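Local coordinates for protein putative aminotransferase (Actinomadura melliaura, PDB 4ZWV) that probably transfers an amino group to a sugar with the help of pyridoxal 5'-phosphate, in making the aminopentose of the indolocarbazole AT2433, at residues 79-84 with 98-103; 87-92 with 327-332. All blocks are in the same frame, centred on the assembly; numbering follows the deposited sequence. Where two conformers were deposited one is given.

How the contacts relate
Contacts 1 and 2 lie side by side at one margin of the seven-stranded mixed sheet, their centres about 10 Å apart. Along the chain the order is 79-84, 87-92, 98-103 and, far later, 327-332, so the two pairs interleave. Strand 76-79, helix 85-93 and strand 97-100 follow one another as a beta-alpha-beta unit. Contact 1 ties the ends of its two strands together; contact 2 packs the helix between them against the late loop ahead of helix 338-344. Asn88 on the helix joins both, probably hydrogen-bonding Ser79 OG and Thr80 O. The second subunit reaches both contacts, contact 2 far more extensively.

Contact 1. Residues 79-84 with 98-103; sequences STPLTF and ITWVDV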
# COMPACT_ATOMS: atom_id res chain seq x y z
N SER A 79 -22.06 5.24 -1.90
CA SER A 79 -21.57 3.93 -1.49
C SER A 79 -22.50 3.40 -0.41
O SER A 79 -23.14 4.18 0.29
CB SER A 79 -20.13 4.04 -0.97
OG SER A 79 -19.58 2.77 -0.71
N THR A 80 -22.59 2.08 -0.28
CA THR A 80 -23.38 1.49 0.80
C THR A 80 -22.45 1.20 1.99
O THR A 80 -21.25 1.00 1.81
CB THR A 80 -24.12 0.20 0.37
OG1 THR A 80 -25.26 -0.00 1.21
CG2 THR A 80 -23.22 -1.02 0.48
N PRO A 81 -23.00 1.20 3.21
CA PRO A 81 -22.16 0.88 4.37
C PRO A 81 -22.04 -0.61 4.65
O PRO A 81 -21.25 -0.98 5.52
CB PRO A 81 -22.87 1.59 5.53
CG PRO A 81 -24.29 1.67 5.11
CD PRO A 81 -24.33 1.71 3.60
N LEU A 82 -22.78 -1.44 3.93
CA LEU A 82 -22.69 -2.88 4.12
C LEU A 82 -21.58 -3.41 3.21
O LEU A 82 -21.82 -3.98 2.14
CB LEU A 82 -24.03 -3.56 3.83
CG LEU A 82 -24.05 -5.06 4.17
CD1 LEU A 82 -23.82 -5.25 5.66
CD2 LEU A 82 -25.35 -5.70 3.74
N THR A 83 -20.35 -3.20 3.66
CA THR A 83 -19.18 -3.67 2.94
C THR A 83 -18.00 -3.67 3.89
O THR A 83 -18.14 -3.27 5.06
CB THR A 83 -18.88 -2.80 1.70
OG1 THR A 83 -17.75 -3.34 0.99
CG2 THR A 83 -18.59 -1.37 2.11
N PHE A 84 -16.86 -4.14 3.41
CA PHE A 84 -15.64 -4.09 4.20
C PHE A 84 -15.18 -2.63 4.22
O PHE A 84 -15.40 -1.89 3.26
CB PHE A 84 -14.56 -5.00 3.63
CG PHE A 84 -13.28 -5.00 4.42
CD1 PHE A 84 -13.28 -5.39 5.74
CD2 PHE A 84 -12.09 -4.60 3.83
CE1 PHE A 84 -12.11 -5.39 6.49
CE2 PHE A 84 -10.91 -4.59 4.57
CZ PHE A 84 -10.93 -4.99 5.90
N ILE A 98 -18.63 10.75 1.67
CA ILE A 98 -19.47 9.59 1.42
C ILE A 98 -20.94 9.97 1.59
O ILE A 98 -21.31 10.59 2.59
CB ILE A 98 -19.16 8.43 2.38
CG1 ILE A 98 -17.70 7.99 2.26
CG2 ILE A 98 -20.07 7.24 2.11
CD1 ILE A 98 -17.25 7.06 3.39
N THR A 99 -21.77 9.62 0.61
CA THR A 99 -23.22 9.69 0.79
C THR A 99 -23.72 8.25 0.79
O THR A 99 -23.59 7.54 -0.21
CB THR A 99 -23.90 10.50 -0.31
OG1 THR A 99 -23.49 11.87 -0.22
CG2 THR A 99 -25.41 10.41 -0.17
N TRP A 100 -24.26 7.83 1.93
CA TRP A 100 -24.67 6.44 2.08
C TRP A 100 -25.89 6.11 1.25
O TRP A 100 -26.85 6.88 1.21
CB TRP A 100 -24.97 6.09 3.54
CG TRP A 100 -23.83 6.22 4.49
CD1 TRP A 100 -23.79 7.00 5.61
CD2 TRP A 100 -22.57 5.53 4.43
NE1 TRP A 100 -22.58 6.85 6.24
CE2 TRP A 100 -21.82 5.95 5.55
CE3 TRP A 100 -22.01 4.60 3.55
CZ2 TRP A 100 -20.53 5.47 5.81
CZ3 TRP A 100 -20.73 4.12 3.80
CH2 TRP A 100 -20.00 4.56 4.92
N VAL A 101 -25.84 4.95 0.61
CA VAL A 101 -26.98 4.39 -0.11
C VAL A 101 -27.47 3.16 0.65
O VAL A 101 -26.66 2.39 1.20
CB VAL A 101 -26.60 4.00 -1.56
CG1 VAL A 101 -27.82 3.51 -2.35
CG2 VAL A 101 -25.97 5.20 -2.26
N ASP A 102 -28.78 3.00 0.70
CA ASP A 102 -29.41 1.92 1.44
C ASP A 102 -29.14 0.58 0.77
O ASP A 102 -28.60 0.50 -0.34
CB ASP A 102 -30.91 2.17 1.54
CG ASP A 102 -31.54 1.57 2.80
OD1 ASP A 102 -30.89 0.74 3.48
OD2 ASP A 102 -32.68 1.97 3.10
N VAL A 103 -29.53 -0.47 1.48
CA VAL A 103 -29.36 -1.85 1.06
C VAL A 103 -30.71 -2.48 0.72
O VAL A 103 -31.69 -2.26 1.44
CB VAL A 103 -28.66 -2.66 2.17
CG1 VAL A 103 -28.62 -4.13 1.84
CG2 VAL A 103 -27.24 -2.12 2.41
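The indole of Trp100 has an aliphatic carbon over each face, both offset toward the rim: Pro81 CB sits 3.7 Å above the plane on one face, and CG2 of Ile98, two residues back on the same strand, lies over the opposite face. At the ring's edge, near its plane, comes Ser79 O, 3.5 Å from Trp100 CE3. The proline makes a CH-pi contact, its CB 20° off the normal of the six-membered ring, a good use of a rigid aliphatic ring against a flat aromatic one. Ser79 and Trp100 form a parallel beta bridge between the two strands of a beta-alpha-beta unit whose connecting helix is 85-93. Ser79 N donates to Thr99 O at 3.2 Å, and Val101 N to Ser79 O at 2.8 Å. Past the bridge a side chain continues the pairing: in the modelled conformer, one of two, Thr80 OG1, anti to its own backbone N (chi1 -155°), donates to Val101 O at 2.8 Å, supplying that carbonyl with a donor that Pro81, which has no N-H, cannot give. Farther along, Val103 CG2 meets Leu82 CB at 3.8 Å, the two branched side chains crossing at about a right angle, while helix 338-344 adds Leu340 beside Val103.

Contact 2. Residues 87-92 with 327-332; sequences TNWAIL and HSCVAH
Helix 85-93, the connecting helix of a beta-alpha-beta unit in the aminotransferase fold, meets the loop residue His327 and the short 3-10 segment that follows it, and the meeting lies at the subunit interface. Trp89 reaches across with the benzene end of its indole. Its CZ2 and CH2 atoms are touched by two residues: Cys329 SG comes to 3.6 Å of Trp89 CH2, and His327 CD2 to 3.6 Å of Trp89 CZ2. The sulfur, held between its own backbone N and carbonyl carbon (chi1 69°), where it meets the tryptophan, makes an oblique sulfur-aromatic contact, 33° off the normal of the six-membered ring. A thiol suits this place because it is small and polarisable. The imidazole of His327 is turned 62° against the indole, neither stacked nor edge-to-face, and presents a carbon to it; its NE2 is hydrogen-bonded to Glu85, and Tyr230 of the second subunit meets its ring. The pyrrole side of the tryptophan faces another task: NE1 donates to the backbone O of Tyr217 of the second subunit, so one long residue serves both the loop and the dimer. An alanine in place of Trp89 would probably open a gap between helix and loop, leaving Cys329 SG and His327 CD2 without their aromatic partner and that carbonyl of the second subunit without this donor. Trp235 of the second subunit packs on Leu92, and Thr58, a residue that binds the cofactor, has its side chain about 7 Å from that of Trp89. One turn along the helix, Leu92 extends the apolar surface: its CD1 rests 3.8 Å from Val330 CG1, the same methyl that lies 4.0 Å from Trp89 CZ3.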
# COMPACT_ATOMS: atom_id res chain seq x y z
N THR A 87 -13.61 -0.28 1.27
CA THR A 87 -14.41 0.33 0.22
C THR A 87 -14.64 1.80 0.50
O THR A 87 -14.47 2.68 -0.35
CB THR A 87 -15.78 -0.35 0.09
OG1 THR A 87 -15.60 -1.76 -0.08
CG2 THR A 87 -16.56 0.22 -1.09
N ASN A 88 -15.01 2.08 1.74
CA ASN A 88 -15.39 3.42 2.13
C ASN A 88 -14.23 4.26 2.63
O ASN A 88 -14.22 5.47 2.43
CB ASN A 88 -16.51 3.33 3.16
CG ASN A 88 -17.77 2.82 2.53
OD1 ASN A 88 -18.17 3.35 1.51
ND2 ASN A 88 -18.36 1.74 3.07
N TRP A 89 -13.24 3.64 3.26
CA TRP A 89 -12.12 4.45 3.70
C TRP A 89 -11.29 4.94 2.51
O TRP A 89 -10.68 6.01 2.59
CB TRP A 89 -11.24 3.67 4.68
CG TRP A 89 -11.87 3.32 6.04
CD1 TRP A 89 -11.23 2.62 7.03
CD2 TRP A 89 -13.19 3.65 6.57
NE1 TRP A 89 -12.05 2.47 8.12
CE2 TRP A 89 -13.25 3.09 7.87
CE3 TRP A 89 -14.31 4.34 6.09
CZ2 TRP A 89 -14.39 3.20 8.69
CZ3 TRP A 89 -15.45 4.45 6.90
CH2 TRP A 89 -15.47 3.88 8.19
N ALA A 90 -11.29 4.19 1.41
CA ALA A 90 -10.64 4.67 0.18
C ALA A 90 -11.24 6.01 -0.27
O ALA A 90 -10.52 6.89 -0.74
CB ALA A 90 -10.75 3.63 -0.93
N ILE A 91 -12.56 6.15 -0.11
CA ILE A 91 -13.24 7.40 -0.45
C ILE A 91 -12.76 8.55 0.42
O ILE A 91 -12.46 9.63 -0.09
CB ILE A 91 -14.78 7.26 -0.30
CG1 ILE A 91 -15.30 6.17 -1.26
CG2 ILE A 91 -15.47 8.61 -0.56
CD1 ILE A 91 -16.75 5.76 -0.96
N LEU A 92 -12.66 8.31 1.72
CA LEU A 92 -12.22 9.35 2.65
C LEU A 92 -10.76 9.74 2.37
O LEU A 92 -10.42 10.93 2.42
CB LEU A 92 -12.39 8.90 4.10
CG LEU A 92 -13.84 8.56 4.47
CD1 LEU A 92 -13.93 8.11 5.91
CD2 LEU A 92 -14.74 9.76 4.21
N HIS A 327 -19.46 3.61 12.46
CA HIS A 327 -18.16 3.97 13.02
C HIS A 327 -18.09 5.43 13.40
O HIS A 327 -18.61 6.30 12.68
CB HIS A 327 -17.05 3.63 12.03
CG HIS A 327 -16.82 2.17 11.86
ND1 HIS A 327 -16.61 1.32 12.93
CD2 HIS A 327 -16.77 1.39 10.75
CE1 HIS A 327 -16.43 0.09 12.49
NE2 HIS A 327 -16.51 0.11 11.17
N SER A 328 -17.43 5.72 14.52
CA SER A 328 -17.45 7.09 15.02
C SER A 328 -16.70 8.04 14.08
O SER A 328 -17.01 9.23 14.04
CB SER A 328 -16.90 7.15 16.45
OG SER A 328 -15.56 6.73 16.52
N CYS A 329 -15.76 7.53 13.28
CA CYS A 329 -15.05 8.39 12.34
C CYS A 329 -15.96 8.98 11.25
O CYS A 329 -15.59 9.93 10.58
CB CYS A 329 -13.88 7.64 11.68
SG CYS A 329 -14.34 6.32 10.51
N VAL A 330 -17.16 8.41 11.08
CA VAL A 330 -18.09 8.95 10.08
C VAL A 330 -19.42 9.33 10.73
O VAL A 330 -20.46 9.35 10.08
CB VAL A 330 -18.31 7.96 8.90
CG1 VAL A 330 -17.09 7.95 7.98
CG2 VAL A 330 -18.63 6.54 9.41
N ALA A 331 -19.39 9.67 12.02
CA ALA A 331 -20.61 10.06 12.71
C ALA A 331 -21.30 11.24 12.03
O ALA A 331 -22.52 11.36 12.07
CB ALA A 331 -20.30 10.39 14.17
N HIS A 332 -20.52 12.11 11.39
CA HIS A 332 -21.07 13.30 10.74
C HIS A 332 -21.80 12.99 9.43
O HIS A 332 -22.44 13.87 8.85
CB HIS A 332 -19.95 14.32 10.47
CG HIS A 332 -18.86 13.80 9.57
ND1 HIS A 332 -18.00 12.80 9.95
CD2 HIS A 332 -18.48 14.18 8.32
CE1 HIS A 332 -17.15 12.56 8.97
NE2 HIS A 332 -17.42 13.38 7.97